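Local coordinates for 26S proteasome regulatory subunit RPN10 (Schizosaccharomyces pombe, PDB 2X5N), which protects ubiquitin chains against disassembly by deubiquitinating enzymes and so promotes protein degradation by the 26S proteasome, at residues A4-I9 with L95-R100; Q107-F112 with N134-D139. One frame throughout, in Å; residues are numbered along the deposited sequence.

How the contacts relate
Both contacts build on one central sheet, in which the strands carrying 4-9 and 107-112 are direct neighbours: the backbone N of Leu8 lies 2.8 Å from the O of Val110. Contact 1 is the more buried of the two and sets a helix end against a face of this sheet through mainly apolar packing. Contact 2 runs within the sheet, strand beside strand, so main-chain hydrogen bonds dominate; it is partly buried, with an ion pair on one face, aliphatic groups on the other and waters at its start. Leu97 of contact 1 also packs against Gln107 of contact 2, which ties the helix end to both strands.

Contact 1: A4-I9 with L95-R100; sequences ATMILI and LALKHR
Leu97 and Met6 make the tightest side-chain packing between the last turn of helix 86-98 and strand 3-9. The two side chains slide past each other in opposite directions, with Leu97 CG 3.6 Å from Met6 CG. Leu97 CD2 reaches further along the strand, to 3.8 Å from Ala4 CB, and touches the backbone at Ala4 O, 3.5 Å away. The Met6 chain is bent at chi2 and chi3 (-60° each), and its CE ends 4.2 Å from Ala96 CB. Beside Ala4, the aliphatic part of Arg100 adds a looser touch, CD to CB at 4.0 Å. This is the helix-on-sheet packing of a von Willebrand factor A domain, a Rossmann-like sandwich with helices on both faces of a central sheet: helix 86-98 lies on the face bearing Ala4 and Met6, while Thr5 and Ile7 turn to helix 24-42 on the other. An alanine in place of Leu97 would probably leave a gap beside Met6 CG and next to Ala4, and let the Met6 side chain shift. Within 95-100, Leu97 O accepts from Arg100 N and, at 3.0 Å, from Arg100 NH1, the two donors approaching from opposite faces of the carbonyl plane. The NH1 bond is fairly straight (162° at the hydrogen), with the oxygen in the guanidinium plane; the arginine chain runs extended from CG to NE, and NE in turn bonds the backbone O of Gln105, outside the segment.

Contact 2: Q107-F112 with N134-D139; sequences QRIVAF and NNVAID
Asn134 and Asn135 meet Gln107 through water: one bridges Asn134 O to Gln107 NE2, another joins Asn135 O to Gln107 N. Asn135, with positive phi, closes helix 121-133 in a Schellman motif and turns the chain into the strand. Val136 packs CG1 against Ile109 CD1 at 4.1 Å, on the face covered by helix 86-98. Ala137 bonds on both sides of Arg108, its N to Gln107 O (3.0 Å) and its O from Ile109 N (2.9 Å), while its CB lies over one face of the Arg108 guanidinium, toward the rim. Ile138 returns to the Val136 face, where CD1 meets Ile109 CG2 at 3.8 Å. Asp139 continues the ladder, N to Ile109 O and O from Ala111 N, both 2.9 Å. Its OD2 takes Arg108 NH1 at 2.8 Å in a bent salt bridge (134° at the hydrogen), met from above the carboxylate plane. The Arg108 chain bends at chi3 (-68°), which places NE, the atom paired with Glu3; His166 bonds Asp139 OD1. Parallel strands joined through helix 121-133 form a beta-alpha-beta unit, the repeating element of the Rossmann-like von Willebrand factor A fold.

Contact 1: A4-I9 with L95-R100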
ATOM      1  N   ALA A   4      -8.161  -7.663  -7.005  1.00  3.93           N
ATOM      2  CA  ALA A   4      -7.866  -6.292  -7.389  1.00  3.74           C
ATOM      3  C   ALA A   4      -7.179  -5.638  -6.216  1.00  3.70           C
ATOM      4  O   ALA A   4      -7.665  -5.725  -5.077  1.00  5.12           O
ATOM      5  CB  ALA A   4      -9.166  -5.547  -7.659  1.00  5.21           C
ATOM      6  N   THR A   5      -6.078  -4.948  -6.475  1.00  3.39           N
ATOM      7  CA  THR A   5      -5.273  -4.374  -5.405  1.00  3.50           C
ATOM      8  C   THR A   5      -5.076  -2.896  -5.644  1.00  4.52           C
ATOM      9  O   THR A   5      -4.588  -2.488  -6.704  1.00  4.34           O
ATOM     10  CB  THR A   5      -3.878  -5.038  -5.342  1.00  4.63           C
ATOM     11  OG1 THR A   5      -4.010  -6.454  -5.168  1.00  4.39           O
ATOM     12  CG2 THR A   5      -3.033  -4.507  -4.204  1.00  5.56           C
ATOM     13  N   MET A   6      -5.446  -2.093  -4.651  1.00  3.26           N
ATOM     14  CA  MET A   6      -5.092  -0.683  -4.657  1.00  3.42           C
ATOM     15  C   MET A   6      -3.805  -0.511  -3.870  1.00  3.30           C
ATOM     16  O   MET A   6      -3.748  -0.882  -2.693  1.00  4.00           O
ATOM     17  CB  MET A   6      -6.186   0.190  -4.046  1.00  5.46           C
ATOM     18  CG  MET A   6      -7.475   0.275  -4.865  1.00  8.58           C
ATOM     19  SD  MET A   6      -7.268   0.951  -6.511  1.00 10.68           S
ATOM     20  CE  MET A   6      -6.648   2.524  -6.201  1.00 12.38           C
ATOM     21  N   ILE A   7      -2.790   0.032  -4.535  1.00  3.23           N
ATOM     22  CA  ILE A   7      -1.496   0.312  -3.936  1.00  3.44           C
ATOM     23  C   ILE A   7      -1.452   1.798  -3.570  1.00  3.33           C
ATOM     24  O   ILE A   7      -1.648   2.648  -4.413  1.00  4.25           O
ATOM     25  CB  ILE A   7      -0.317  -0.087  -4.871  1.00  4.11           C
ATOM     26  CG1 ILE A   7      -0.406  -1.586  -5.226  1.00  4.24           C
ATOM     27  CG2 ILE A   7       0.969   0.231  -4.169  1.00  5.35           C
ATOM     28  CD1 ILE A   7       0.522  -2.061  -6.306  1.00  5.75           C
ATOM     29  N   LEU A   8      -1.234   2.066  -2.286  1.00  3.54           N
ATOM     30  CA  LEU A   8      -1.280   3.399  -1.725  1.00  4.09           C
ATOM     31  C   LEU A   8       0.124   3.817  -1.329  1.00  4.78           C
ATOM     32  O   LEU A   8       0.743   3.203  -0.441  1.00  5.81           O
ATOM     33  CB  LEU A   8      -2.164   3.424  -0.473  1.00  4.05           C
ATOM     34  CG  LEU A   8      -3.670   3.607  -0.706  1.00  4.20           C
ATOM     35  CD1 LEU A   8      -4.230   2.610  -1.737  1.00  5.47           C
ATOM     36  CD2 LEU A   8      -4.436   3.470   0.603  1.00  6.23           C
ATOM     37  N   ILE A   9       0.622   4.858  -1.981  1.00  3.87           N
ATOM     38  CA  ILE A   9       1.962   5.376  -1.701  1.00  4.80           C
ATOM     39  C   ILE A   9       1.874   6.599  -0.809  1.00  3.82           C
ATOM     40  O   ILE A   9       0.952   7.411  -0.911  1.00  4.79           O
ATOM     41  CB  ILE A   9       2.778   5.684  -2.984  1.00  4.89           C
ATOM     42  CG1 ILE A   9       2.114   6.723  -3.907  1.00  6.10           C
ATOM     43  CG2 ILE A   9       3.058   4.370  -3.716  1.00  6.77           C
ATOM     44  CD1 ILE A   9       3.023   7.156  -4.990  1.00  7.61           C
ATOM     45  N   LEU A  95     -13.659   2.778  -1.769  1.00  5.24           N
ATOM     46  CA  LEU A  95     -14.578   3.312  -2.765  1.00  5.56           C
ATOM     47  C   LEU A  95     -14.084   2.971  -4.188  1.00  6.09           C
ATOM     48  O   LEU A  95     -14.857   2.522  -5.035  1.00  7.00           O
ATOM     49  CB  LEU A  95     -14.748   4.825  -2.555  1.00  7.70           C
ATOM     50  CG  LEU A  95     -15.564   5.600  -3.605  1.00  7.65           C
ATOM     51  CD1 LEU A  95     -16.976   5.054  -3.736  1.00 11.51           C
ATOM     52  CD2 LEU A  95     -15.602   7.062  -3.245  1.00 10.50           C
ATOM     53  N   ALA A  96     -12.791   3.144  -4.441  1.00  6.21           N
ATOM     54  CA  ALA A  96     -12.225   2.831  -5.746  1.00  6.81           C
ATOM     55  C   ALA A  96     -12.418   1.350  -6.086  1.00  6.85           C
ATOM     56  O   ALA A  96     -12.775   1.010  -7.227  1.00  9.42           O
ATOM     57  CB  ALA A  96     -10.769   3.222  -5.769  1.00  7.82           C
ATOM     58  N   LEU A  97     -12.210   0.471  -5.095  1.00  6.24           N
ATOM     59  CA  LEU A  97     -12.310  -0.957  -5.333  1.00  7.58           C
ATOM     60  C   LEU A  97     -13.733  -1.386  -5.691  1.00  7.23           C
ATOM     61  O   LEU A  97     -13.923  -2.395  -6.354  1.00  7.96           O
ATOM     62  CB  LEU A  97     -11.786  -1.751  -4.141  1.00  7.88           C
ATOM     63  CG  LEU A  97     -10.244  -1.800  -4.053  1.00  7.76           C
ATOM     64  CD1 LEU A  97      -9.786  -2.144  -2.651  1.00  8.44           C
ATOM     65  CD2 LEU A  97      -9.633  -2.780  -5.063  1.00  9.57           C
ATOM     66  N   LYS A  98     -14.726  -0.609  -5.279  1.00  8.84           N
ATOM     67  CA  LYS A  98     -16.114  -0.878  -5.677  1.00 10.03           C
ATOM     68  C   LYS A  98     -16.351  -0.660  -7.154  1.00 10.12           C
ATOM     69  O   LYS A  98     -17.334  -1.156  -7.707  1.00 12.70           O
ATOM     70  CB  LYS A  98     -17.084   0.047  -4.929  1.00 12.16           C
ATOM     71  CG  LYS A  98     -17.142  -0.214  -3.459  1.00 12.56           C
ATOM     72  CD  LYS A  98     -18.272   0.527  -2.756  1.00 11.27           C
ATOM     73  CE  LYS A  98     -18.096   0.350  -1.269  1.00 10.04           C
ATOM     74  NZ  LYS A  98     -19.274   0.805  -0.503  1.00  7.79           N
ATOM     75  N   HIS A  99     -15.493   0.119  -7.791  1.00 10.86           N
ATOM     76  CA  HIS A  99     -15.647   0.403  -9.202  1.00 12.78           C
ATOM     77  C   HIS A  99     -14.920  -0.630 -10.052  1.00 10.17           C
ATOM     78  O   HIS A  99     -14.897  -0.510 -11.270  1.00 13.74           O
ATOM     79  CB  HIS A  99     -15.129   1.812  -9.555  1.00 14.29           C
ATOM     80  CG  HIS A  99     -15.893   2.929  -8.902  1.00 19.29           C
ATOM     81  ND1 HIS A  99     -15.270   4.026  -8.342  0.59 24.48           N
ATOM     82  CD2 HIS A  99     -17.222   3.121  -8.721  0.72 26.92           C
ATOM     83  CE1 HIS A  99     -16.182   4.843  -7.843  0.90 27.59           C
ATOM     84  NE2 HIS A  99     -17.375   4.318  -8.060  1.00 25.47           N
ATOM     85  N   ARG A 100     -14.304  -1.647  -9.442  1.00  8.31           N
ATOM     86  CA  ARG A 100     -13.623  -2.660 -10.245  1.00  6.97           C
ATOM     87  C   ARG A 100     -14.613  -3.284 -11.209  1.00  7.11           C
ATOM     88  O   ARG A 100     -15.745  -3.601 -10.841  1.00  7.30           O
ATOM     89  CB  ARG A 100     -12.964  -3.717  -9.349  1.00  6.20           C
ATOM     90  CG  ARG A 100     -13.901  -4.724  -8.702  1.00  5.47           C
ATOM     91  CD  ARG A 100     -13.180  -5.447  -7.556  1.00  6.53           C
ATOM     92  NE  ARG A 100     -14.015  -6.483  -6.957  1.00  6.48           N
ATOM     93  CZ  ARG A 100     -15.040  -6.244  -6.152  1.00  7.25           C
ATOM     94  NH1 ARG A 100     -15.327  -4.999  -5.794  1.00  7.55           N
ATOM     95  NH2 ARG A 100     -15.765  -7.252  -5.690  1.00  8.31           N
TER

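Contact 2: Q107-F112 with N134-D139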
ATOM      1  N   GLN A 107     -10.812  -8.126  -2.909  1.00  4.88           N
ATOM      2  CA  GLN A 107     -10.386  -6.747  -2.722  1.00  5.18           C
ATOM      3  C   GLN A 107      -9.224  -6.656  -1.747  1.00  3.81           C
ATOM      4  O   GLN A 107      -9.270  -7.222  -0.654  1.00  5.75           O
ATOM      5  CB  GLN A 107     -11.549  -5.909  -2.215  1.00  6.12           C
ATOM      6  CG  GLN A 107     -12.781  -5.928  -3.145  1.00  6.02           C
ATOM      7  CD  GLN A 107     -13.884  -5.056  -2.592  1.00  9.34           C
ATOM      8  OE1 GLN A 107     -13.780  -3.849  -2.637  1.00 12.11           O
ATOM      9  NE2 GLN A 107     -14.920  -5.658  -2.045  1.00 11.76           N
ATOM     10  N   ARG A 108      -8.171  -5.941  -2.170  1.00  3.89           N
ATOM     11  CA  ARG A 108      -6.990  -5.789  -1.325  1.00  3.13           C
ATOM     12  C   ARG A 108      -6.438  -4.373  -1.437  1.00  3.43           C
ATOM     13  O   ARG A 108      -6.448  -3.766  -2.509  1.00  4.14           O
ATOM     14  CB  ARG A 108      -5.900  -6.799  -1.716  1.00  4.97           C
ATOM     15  CG  ARG A 108      -4.591  -6.685  -0.889  1.00  5.13           C
ATOM     16  CD  ARG A 108      -3.570  -7.787  -1.247  1.00  4.92           C
ATOM     17  NE  ARG A 108      -4.081  -9.081  -0.820  1.00  5.68           N
ATOM     18  CZ  ARG A 108      -4.030  -9.548   0.416  1.00  5.34           C
ATOM     19  NH1 ARG A 108      -3.345  -8.923   1.358  1.00  6.91           N
ATOM     20  NH2 ARG A 108      -4.668 -10.663   0.704  1.00  6.41           N
ATOM     21  N   ILE A 109      -5.898  -3.893  -0.325  1.00  3.42           N
ATOM     22  CA  ILE A 109      -5.130  -2.660  -0.258  1.00  3.91           C
ATOM     23  C   ILE A 109      -3.714  -3.000   0.180  1.00  3.15           C
ATOM     24  O   ILE A 109      -3.530  -3.755   1.126  1.00  3.96           O
ATOM     25  CB  ILE A 109      -5.758  -1.679   0.772  1.00  4.33           C
ATOM     26  CG1 ILE A 109      -7.144  -1.272   0.274  1.00  5.14           C
ATOM     27  CG2 ILE A 109      -4.830  -0.483   1.000  1.00  6.04           C
ATOM     28  CD1 ILE A 109      -7.937  -0.480   1.285  1.00  8.64           C
ATOM     29  N   VAL A 110      -2.709  -2.438  -0.499  1.00  3.51           N
ATOM     30  CA  VAL A 110      -1.312  -2.480  -0.018  1.00  4.15           C
ATOM     31  C   VAL A 110      -0.889  -1.034   0.199  1.00  3.29           C
ATOM     32  O   VAL A 110      -0.862  -0.277  -0.753  1.00  5.11           O
ATOM     33  CB  VAL A 110      -0.360  -3.187  -1.006  1.00  3.98           C
ATOM     34  CG1 VAL A 110       1.064  -3.130  -0.480  1.00  5.98           C
ATOM     35  CG2 VAL A 110      -0.795  -4.625  -1.171  1.00  6.38           C
ATOM     36  N   ALA A 111      -0.633  -0.652   1.448  1.00  3.35           N
ATOM     37  CA  ALA A 111      -0.350   0.729   1.779  1.00  4.42           C
ATOM     38  C   ALA A 111       1.017   0.885   2.419  1.00  3.91           C
ATOM     39  O   ALA A 111       1.382   0.125   3.327  1.00  6.01           O
ATOM     40  CB  ALA A 111      -1.408   1.275   2.744  1.00  3.96           C
ATOM     41  N   PHE A 112       1.726   1.918   1.996  1.00  3.91           N
ATOM     42  CA  PHE A 112       2.970   2.327   2.611  1.00  4.23           C
ATOM     43  C   PHE A 112       2.704   3.422   3.638  1.00  4.68           C
ATOM     44  O   PHE A 112       1.956   4.358   3.374  1.00  6.41           O
ATOM     45  CB  PHE A 112       3.912   2.894   1.563  1.00  5.91           C
ATOM     46  CG  PHE A 112       4.436   1.894   0.581  1.00  6.27           C
ATOM     47  CD1 PHE A 112       5.708   1.355   0.733  1.00  6.70           C
ATOM     48  CD2 PHE A 112       3.666   1.498  -0.513  1.00  6.69           C
ATOM     49  CE1 PHE A 112       6.218   0.463  -0.193  1.00  7.13           C
ATOM     50  CE2 PHE A 112       4.176   0.601  -1.439  1.00  6.02           C
ATOM     51  CZ  PHE A 112       5.458   0.094  -1.286  1.00  7.70           C
ATOM     52  N   ASN A 134     -16.107  -5.520   5.460  1.00 14.10           N
ATOM     53  CA  ASN A 134     -16.224  -5.280   4.016  1.00 10.76           C
ATOM     54  C   ASN A 134     -15.454  -6.299   3.156  1.00 12.50           C
ATOM     55  O   ASN A 134     -15.447  -6.175   1.937  1.00 13.44           O
ATOM     56  CB  ASN A 134     -15.736  -3.846   3.715  1.00 12.49           C
ATOM     57  CG  ASN A 134     -16.712  -2.776   4.231  1.00 12.58           C
ATOM     58  OD1 ASN A 134     -17.877  -3.069   4.482  1.00 13.84           O
ATOM     59  ND2 ASN A 134     -16.227  -1.547   4.408  1.00 13.62           N
ATOM     60  N   ASN A 135     -14.774  -7.267   3.796  1.00 12.54           N
ATOM     61  CA  ASN A 135     -13.994  -8.325   3.105  1.00 13.40           C
ATOM     62  C   ASN A 135     -12.801  -7.790   2.268  1.00 10.93           C
ATOM     63  O   ASN A 135     -12.402  -8.311   1.240  1.00 15.31           O
ATOM     64  CB  ASN A 135     -14.899  -9.198   2.239  1.00 24.21           C
ATOM     65  CG  ASN A 135     -15.756 -10.137   3.063  1.00 36.68           C
ATOM     66  OD1 ASN A 135     -15.283 -10.720   4.044  1.00 34.83           O
ATOM     67  ND2 ASN A 135     -17.015 -10.295   2.672  1.00 50.23           N
ATOM     68  N   VAL A 136     -12.256  -6.713   2.766  1.00  7.26           N
ATOM     69  CA  VAL A 136     -11.103  -6.044   2.215  1.00  5.31           C
ATOM     70  C   VAL A 136      -9.840  -6.416   2.952  1.00  4.74           C
ATOM     71  O   VAL A 136      -9.764  -6.094   4.131  1.00  6.41           O
ATOM     72  CB  VAL A 136     -11.289  -4.526   2.039  1.00  7.12           C
ATOM     73  CG1 VAL A 136     -10.130  -3.915   1.315  1.00  8.42           C
ATOM     74  CG2 VAL A 136     -12.609  -4.219   1.353  1.00  7.32           C
ATOM     75  N   ALA A 137      -8.910  -7.098   2.305  1.00  4.67           N
ATOM     76  CA  ALA A 137      -7.628  -7.421   2.912  1.00  4.92           C
ATOM     77  C   ALA A 137      -6.703  -6.226   2.829  1.00  4.88           C
ATOM     78  O   ALA A 137      -6.864  -5.365   1.963  1.00  5.20           O
ATOM     79  CB  ALA A 137      -7.003  -8.589   2.197  1.00  6.08           C
ATOM     80  N   ILE A 138      -5.733  -6.173   3.731  1.00  4.72           N
ATOM     81  CA  ILE A 138      -4.784  -5.080   3.719  1.00  5.05           C
ATOM     82  C   ILE A 138      -3.413  -5.551   4.186  1.00  4.34           C
ATOM     83  O   ILE A 138      -3.291  -6.318   5.151  1.00  4.84           O
ATOM     84  CB  ILE A 138      -5.286  -3.881   4.541  1.00  6.58           C
ATOM     85  CG1 ILE A 138      -4.272  -2.724   4.487  1.00  8.46           C
ATOM     86  CG2 ILE A 138      -5.632  -4.299   5.972  1.00  8.61           C
ATOM     87  CD1 ILE A 138      -4.861  -1.369   4.726  1.00 11.69           C
ATOM     88  N   ASP A 139      -2.403  -5.077   3.474  1.00  4.27           N
ATOM     89  CA  ASP A 139      -1.011  -5.178   3.868  1.00  3.88           C
ATOM     90  C   ASP A 139      -0.475  -3.773   4.074  1.00  5.03           C
ATOM     91  O   ASP A 139      -0.761  -2.866   3.300  1.00  5.34           O
ATOM     92  CB  ASP A 139      -0.192  -5.880   2.792  1.00  5.22           C
ATOM     93  CG  ASP A 139      -0.737  -7.223   2.463  1.00  5.81           C
ATOM     94  OD1 ASP A 139      -1.010  -7.990   3.409  1.00  6.83           O
ATOM     95  OD2 ASP A 139      -0.891  -7.508   1.258  1.00  7.35           O
TER
HETATM   96  O   HOH W   1     -12.723  -9.426  -1.167  1.00 15.44           O
HETATM   97  O   HOH W   2     -14.973  -8.378  -0.949  1.00 19.40           O
HETATM   98  O   HOH W   3     -17.289  -5.426   0.152  1.00 31.62           O